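Local structure of putative tetrapyrrole (Corrin/porphyrin) methylase (Bacteroides fragilis, 3FFY) at residues 53-56 / 57-61. The protein probably catalyses the S-adenosyl-L-methionine-dependent 2'-O-methylation of a cytidine ribose in 16S rRNA, this chain being its C-terminal part. Residues are numbered along the deposited sequence; the frame is centred on the assembly and turned at random. Where two conformers were deposited one is given.
Sequences HRLL and KTLTQ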
loop_
_atom_site.group_PDB
_atom_site.type_symbol
_atom_site.label_atom_id
_atom_site.label_comp_id
_atom_site.label_asym_id
_atom_site.label_seq_id
_atom_site.Cartn_x
_atom_site.Cartn_y
_atom_site.Cartn_z
ATOM N N HIS A 53 16.486 10.129 8.674
ATOM C CA HIS A 53 17.807 9.888 9.250
ATOM C C HIS A 53 17.786 9.049 10.514
ATOM O O HIS A 53 18.829 8.576 10.934
ATOM C CB HIS A 53 18.536 11.205 9.549
ATOM C CG HIS A 53 18.796 12.041 8.331
ATOM N ND1 HIS A 53 17.779 12.524 7.523
ATOM C CD2 HIS A 53 19.951 12.515 7.806
ATOM C CE1 HIS A 53 18.303 13.247 6.545
ATOM N NE2 HIS A 53 19.617 13.260 6.698
ATOM N N ARG A 54 16.620 8.890 11.129
ATOM C CA ARG A 54 16.478 8.112 12.364
ATOM C C ARG A 54 15.841 6.766 12.114
ATOM O O ARG A 54 15.822 5.921 12.998
ATOM C CB ARG A 54 15.618 8.852 13.398
ATOM C CG ARG A 54 16.403 9.664 14.426
ATOM C CD ARG A 54 16.454 11.129 14.104
ATOM N NE ARG A 54 15.375 11.873 14.772
ATOM C CZ ARG A 54 15.339 13.203 14.916
ATOM N NH1 ARG A 54 16.322 13.975 14.445
ATOM N NH2 ARG A 54 14.309 13.763 15.545
ATOM N N LEU A 55 15.316 6.535 10.911
ATOM C CA LEU A 55 14.548 5.302 10.680
ATOM C C LEU A 55 15.302 4.011 10.974
ATOM O O LEU A 55 14.765 3.118 11.629
ATOM C CB LEU A 55 13.990 5.247 9.248
ATOM C CG LEU A 55 13.110 4.021 8.897
ATOM C CD1 LEU A 55 11.854 3.916 9.830
ATOM C CD2 LEU A 55 12.759 4.060 7.424
ATOM N N LEU A 56 16.548 3.902 10.507
ATOM C CA LEU A 56 17.268 2.642 10.610
ATOM C C LEU A 56 17.484 2.297 12.073
ATOM O O LEU A 56 17.254 1.166 12.464
ATOM C CB LEU A 56 18.630 2.702 9.912
ATOM C CG LEU A 56 19.198 1.503 9.115
ATOM C CD1 LEU A 56 20.723 1.435 9.319
ATOM C CD2 LEU A 56 18.511 0.180 9.314
ATOM N N LYS A 57 17.920 3.262 12.873
ATOM C CA LYS A 57 18.060 3.056 14.339
ATOM C C LYS A 57 16.756 2.557 14.961
ATOM O O LYS A 57 16.753 1.546 15.667
ATOM C CB LYS A 57 18.480 4.360 15.050
ATOM C CG LYS A 57 18.717 4.232 16.588
ATOM C CD LYS A 57 19.026 5.589 17.272
ATOM C CE LYS A 57 18.743 5.529 18.812
ATOM N NZ LYS A 57 19.292 6.698 19.554
ATOM N N THR A 58 15.663 3.270 14.680
ATOM C CA THR A 58 14.354 2.881 15.216
ATOM C C THR A 58 13.996 1.425 14.822
ATOM O O THR A 58 13.555 0.632 15.668
ATOM C CB THR A 58 13.250 3.877 14.798
ATOM O OG1 THR A 58 13.461 5.097 15.512
ATOM C CG2 THR A 58 11.874 3.325 15.137
ATOM N N LEU A 59 14.183 1.085 13.539
ATOM C CA LEU A 59 13.882 -0.265 13.044
ATOM C C LEU A 59 14.770 -1.302 13.688
ATOM O O LEU A 59 14.304 -2.379 14.035
ATOM C CB LEU A 59 14.029 -0.358 11.531
ATOM C CG LEU A 59 13.011 0.432 10.719
ATOM C CD1 LEU A 59 13.394 0.262 9.278
ATOM C CD2 LEU A 59 11.590 0.010 10.947
ATOM N N THR A 60 16.044 -0.950 13.896
ATOM C CA THR A 60 16.976 -1.848 14.556
ATOM C C THR A 60 16.528 -2.108 15.988
ATOM O O THR A 60 16.444 -3.246 16.441
ATOM C CB THR A 60 18.401 -1.306 14.515
ATOM O OG1 THR A 60 18.748 -1.092 13.133
ATOM C CG2 THR A 60 19.313 -2.302 15.122
ATOM N N GLN A 61 16.192 -1.046 16.697
ATOM C CA GLN A 61 15.754 -1.227 18.079
ATOM C C GLN A 61 14.406 -1.948 18.156
ATOM O O GLN A 61 14.170 -2.718 19.081
ATOM C CB GLN A 61 15.704 0.123 18.784
ATOM C CG GLN A 61 17.078 0.772 18.821
ATOM C CD GLN A 61 17.107 2.042 19.657
ATOM O OE1 GLN A 61 16.426 3.021 19.352
ATOM N NE2 GLN A 61 17.898 2.026 20.720
HETATM O O HOH W 1 18.968 5.757 11.765
#
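Leu55 and Leu59, one helical turn apart, form the tightly packed flank of this first turn of helix 55-66. Leu55 holds CG anti to its own backbone N (chi1 -178°), which carries the branch forward along the helix until CD1 lies 3.8 Å from CG of Leu59. The two side chains slant across one another, and CG of Leu59 also comes within 3.3 Å of Leu55 O. The backbone joins the same pair, Leu59 N donating to Leu55 O at 2.8 Å. Phe97 of helix 90-99 touches both leucines, while Ile106 and Ile108 of strand 106-110 add to the cover of Leu55. Also buried, Thr58 donates its backbone N almost straight to Arg54 O (3.1 Å); its hydroxyl is hydrogen-bonded to Glu50 and Arg32, a polar tie between the helix, the strand before it and helix 32-38. Leu56 and Thr60 lie on a more open flank, where Ile94 and Thr98 of helix 90-99 touch Leu56. There Leu56 O is gripped twice by the same residue, by Thr60 N at 2.8 Å and by Thr60 OG1, also at 2.8 Å. The hydroxyl reaches it from 42° above the carbonyl plane, a position made possible by OG1 standing beside its own backbone N (chi1 -57°). CD2 of Leu56 passes the same hydroxyl more loosely, at 4.0 Å. On the solvent side, Arg54 is exposed, the extended chain of Lys57 leads away from the turn, and a water bridges His53 O and Lys57 N. Successive i to i+4 bonds, a threonine hydroxyl folded back onto the preceding turn's carbonyl and a leucine pair facing inward characterise the start of an amphipathic alpha-helix, here packed against the mixed beta-sheet of a tetrapyrrole methylase-family domain.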